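Local coordinates for Dot/Icm T4SS effector (Legionella pneumophila, PDB 6VVE), which is probably a protein kinase delivered into host cells by type IV secretion and activated by binding host inositol hexakisphosphate, at residues A[13-16]-A[17-21]. Numbering follows the deposited sequence.
With IHP (inositol hexakisphosphate), chain B.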
ATOM      1  N   ASP A  13      13.011  16.120  18.102  1.00 21.42           N
ATOM      2  CA  ASP A  13      11.732  15.467  18.371  1.00 28.52           C
ATOM      3  C   ASP A  13      10.614  16.266  17.709  1.00 26.12           C
ATOM      4  O   ASP A  13      10.311  17.388  18.129  1.00 24.91           O
ATOM      5  CB  ASP A  13      11.515  15.350  19.877  1.00 27.06           C
ATOM      6  CG  ASP A  13      10.302  14.524  20.236  1.00 23.57           C
ATOM      7  OD1 ASP A  13       9.422  14.328  19.366  1.00 21.24           O
ATOM      8  OD2 ASP A  13      10.218  14.080  21.403  1.00 23.20           O
ATOM      9  N   LEU A  14       9.994  15.682  16.682  1.00 23.97           N
ATOM     10  CA  LEU A  14       8.877  16.298  15.982  1.00 23.58           C
ATOM     11  C   LEU A  14       7.530  15.707  16.392  1.00 20.65           C
ATOM     12  O   LEU A  14       6.502  16.037  15.784  1.00 16.68           O
ATOM     13  CB  LEU A  14       9.053  16.147  14.467  1.00 25.97           C
ATOM     14  CG  LEU A  14      10.419  16.489  13.873  1.00 30.34           C
ATOM     15  CD1 LEU A  14      10.396  16.264  12.364  1.00 30.55           C
ATOM     16  CD2 LEU A  14      10.834  17.912  14.191  1.00 32.35           C
ATOM     17  N   THR A  15       7.515  14.835  17.396  1.00 20.49           N
ATOM     18  CA  THR A  15       6.300  14.101  17.728  1.00 19.38           C
ATOM     19  C   THR A  15       5.083  14.997  17.926  1.00 19.00           C
ATOM     20  O   THR A  15       4.007  14.645  17.413  1.00 16.11           O
ATOM     21  CB  THR A  15       6.547  13.243  18.985  1.00 19.61           C
ATOM     22  OG1 THR A  15       7.729  12.444  18.809  1.00 16.10           O
ATOM     23  CG2 THR A  15       5.367  12.336  19.263  1.00 17.92           C
ATOM     24  N   PRO A  16       5.166  16.132  18.623  1.00 22.87           N
ATOM     25  CA  PRO A  16       3.956  16.947  18.835  1.00 27.74           C
ATOM     26  C   PRO A  16       3.312  17.430  17.543  1.00 26.79           C
ATOM     27  O   PRO A  16       2.128  17.791  17.552  1.00 29.70           O
ATOM     28  CB  PRO A  16       4.461  18.130  19.678  1.00 31.42           C
ATOM     29  CG  PRO A  16       5.708  17.631  20.330  1.00 32.18           C
ATOM     30  CD  PRO A  16       6.336  16.682  19.330  1.00 29.49           C
ATOM     31  N   HIS A  17       4.046  17.451  16.438  1.00 22.65           N
ATOM     32  CA  HIS A  17       3.505  17.878  15.159  1.00 19.68           C
ATOM     33  C   HIS A  17       2.797  16.760  14.405  1.00 19.63           C
ATOM     34  O   HIS A  17       2.341  16.995  13.276  1.00 18.04           O
ATOM     35  CB  HIS A  17       4.624  18.441  14.278  1.00 17.69           C
ATOM     36  CG  HIS A  17       5.272  19.667  14.828  1.00 19.37           C
ATOM     37  ND1 HIS A  17       6.434  20.191  14.307  1.00 26.46           N
ATOM     38  CD2 HIS A  17       4.922  20.474  15.858  1.00 28.78           C
ATOM     39  CE1 HIS A  17       6.768  21.273  14.988  1.00 28.37           C
ATOM     40  NE2 HIS A  17       5.867  21.466  15.934  1.00 28.60           N
ATOM     41  N   TYR A  18       2.697  15.559  14.989  1.00 20.56           N
ATOM     42  CA  TYR A  18       2.160  14.418  14.258  1.00 20.42           C
ATOM     43  C   TYR A  18       1.326  13.487  15.133  1.00 22.40           C
ATOM     44  O   TYR A  18       0.324  12.924  14.671  1.00 18.45           O
ATOM     45  CB  TYR A  18       3.312  13.632  13.604  1.00 17.53           C
ATOM     46  CG  TYR A  18       4.004  14.385  12.491  1.00 15.72           C
ATOM     47  CD1 TYR A  18       3.380  14.563  11.262  1.00 17.78           C
ATOM     48  CD2 TYR A  18       5.267  14.930  12.670  1.00 15.34           C
ATOM     49  CE1 TYR A  18       4.006  15.263  10.233  1.00 18.74           C
ATOM     50  CE2 TYR A  18       5.902  15.625  11.657  1.00 18.29           C
ATOM     51  CZ  TYR A  18       5.265  15.784  10.435  1.00 17.03           C
ATOM     52  OH  TYR A  18       5.885  16.491   9.424  1.00 17.79           O
ATOM     53  N   LEU A  19       1.715  13.320  16.393  1.00 14.92           N
ATOM     54  CA  LEU A  19       1.078  12.351  17.264  1.00 21.29           C
ATOM     55  C   LEU A  19       0.672  13.015  18.570  1.00 20.39           C
ATOM     56  O   LEU A  19       1.145  14.098  18.915  1.00 18.73           O
ATOM     57  CB  LEU A  19       2.008  11.161  17.555  1.00 20.11           C
ATOM     58  CG  LEU A  19       2.440  10.328  16.350  1.00 21.34           C
ATOM     59  CD1 LEU A  19       3.564   9.369  16.732  1.00 19.97           C
ATOM     60  CD2 LEU A  19       1.264   9.564  15.781  1.00 19.91           C
ATOM     61  N   SER A  20      -0.211  12.337  19.299  1.00 32.03           N
ATOM     62  CA  SER A  20      -0.625  12.815  20.612  1.00 40.32           C
ATOM     63  C   SER A  20       0.566  12.859  21.561  1.00 37.56           C
ATOM     64  O   SER A  20       1.484  12.034  21.486  1.00 30.44           O
ATOM     65  CB  SER A  20      -1.718  11.914  21.185  1.00 40.82           C
ATOM     66  OG  SER A  20      -1.319  10.555  21.132  1.00 42.88           O
ATOM     67  N   GLU A  21       0.546  13.835  22.461  1.00 50.90           N
ATOM     68  CA  GLU A  21       1.628  14.054  23.404  1.00 52.10           C
ATOM     69  C   GLU A  21       1.095  14.017  24.831  1.00 57.33           C
ATOM     70  O   GLU A  21       0.034  14.586  25.108  1.00 54.65           O
ATOM     71  CB  GLU A  21       2.303  15.413  23.148  1.00 57.97           C
ATOM     72  CG  GLU A  21       3.816  15.402  23.303  1.00 58.51           C
ATOM     73  CD  GLU A  21       4.491  14.499  22.288  1.00 56.85           C
ATOM     74  OE1 GLU A  21       5.672  14.145  22.490  1.00 60.85           O
ATOM     75  OE2 GLU A  21       3.831  14.142  21.287  1.00 60.43           O
TER
HETATM   76  C1  IHP B 401      10.502  21.590   6.812  1.00 24.64           C
HETATM   77  C2  IHP B 401      10.781  23.038   7.248  1.00 28.61           C
HETATM   78  C3  IHP B 401       9.738  23.530   8.253  1.00 26.08           C
HETATM   79  C4  IHP B 401       9.674  22.599   9.471  1.00 28.12           C
HETATM   80  C5  IHP B 401       9.277  21.178   9.025  1.00 22.97           C
HETATM   81  C6  IHP B 401      10.242  20.626   7.978  1.00 22.55           C
HETATM   82  O11 IHP B 401      11.630  21.101   6.110  1.00 23.18           O
HETATM   83  P1  IHP B 401      11.521  20.892   4.493  1.00 24.16           P
HETATM   84  O21 IHP B 401      12.139  19.568   4.117  1.00 21.42           O
HETATM   85  O31 IHP B 401      10.074  20.939   4.063  1.00 21.95           O
HETATM   86  O41 IHP B 401      12.280  22.018   3.795  1.00 24.01           O
HETATM   87  O12 IHP B 401      10.744  23.844   6.095  1.00 37.79           O
HETATM   88  P2  IHP B 401      12.015  24.854   5.791  1.00 43.36           P
HETATM   89  O22 IHP B 401      13.136  24.568   6.756  1.00 46.93           O
HETATM   90  O32 IHP B 401      12.493  24.624   4.385  1.00 47.26           O
HETATM   91  O42 IHP B 401      11.554  26.278   5.957  1.00 46.54           O
HETATM   92  O13 IHP B 401       8.489  23.515   7.623  1.00 25.84           O
HETATM   93  P3  IHP B 401       7.462  24.785   7.785  1.00 24.91           P
HETATM   94  O23 IHP B 401       8.193  25.967   8.400  1.00 24.95           O
HETATM   95  O33 IHP B 401       6.939  25.162   6.404  1.00 23.35           O
HETATM   96  O43 IHP B 401       6.292  24.400   8.665  1.00 26.03           O
HETATM   97  O14 IHP B 401       8.734  23.079  10.382  1.00 37.42           O
HETATM   98  P4  IHP B 401       9.206  23.205  11.957  1.00 44.96           P
HETATM   99  O24 IHP B 401      10.353  24.173  12.077  1.00 48.19           O
HETATM  100  O34 IHP B 401       9.675  21.842  12.439  1.00 49.68           O
HETATM  101  O44 IHP B 401       8.048  23.683  12.799  1.00 48.14           O
HETATM  102  O15 IHP B 401       9.290  20.330  10.132  1.00 23.75           O
HETATM  103  P5  IHP B 401       7.870  19.728  10.686  1.00 24.01           P
HETATM  104  O25 IHP B 401       7.947  19.570  12.191  1.00 21.69           O
HETATM  105  O35 IHP B 401       6.736  20.657  10.344  1.00 21.55           O
HETATM  106  O45 IHP B 401       7.629  18.382  10.038  1.00 22.94           O
HETATM  107  O16 IHP B 401       9.693  19.441   7.437  1.00 24.86           O
HETATM  108  P6  IHP B 401      10.408  17.994   7.773  1.00 24.64           P
HETATM  109  O26 IHP B 401      10.630  17.224   6.489  1.00 23.73           O
HETATM  110  O36 IHP B 401      11.732  18.222   8.460  1.00 21.17           O
HETATM  111  O46 IHP B 401       9.491  17.214   8.694  1.00 23.47           O
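Leu-14 O takes the backbone N-H of His-17, closing a short 3-10 turn just after strand 12-13 that forms one wall of the inositol hexakisphosphate pocket. Thr-15 O accepts twice, from Tyr-18 N and, at 2.8 Å, from Leu-19 N. An Asx turn leads in. Asp-13 OD1 receives Thr-15 N and, at 2.6 Å, Thr-15 OG1, which also bonds to Ile-28 N of strand 26-30. With CG anti to the carbonyl carbon in both (chi1 -63° and -68°), the rings of His-17 and Tyr-18 extend to the same ligand phosphate. His-17 ND1 donates to ligand O25 at 2.7 Å, nearly straight at 166°. Tyr-18 OH donates to O45, a second oxygen on P5. Both oxygens lie at ring edges, and the two bonds should limit rotation of this phosphate. Leu-14 CD2 lies 3.9 Å from ligand O25, a plain van der Waals approach. Trp-52, Lys-91 and Lys-136 are among the ligand's other partners. Away from the ligand, Glu-21 bends back at chi2 and crosses Thr-15 at about a right angle; its OE2 lies 3.1 Å from Thr-15 CG2. Its OE1 forms a salt bridge with Lys-27, and its CD packs 3.9 Å from Pro-16 CG.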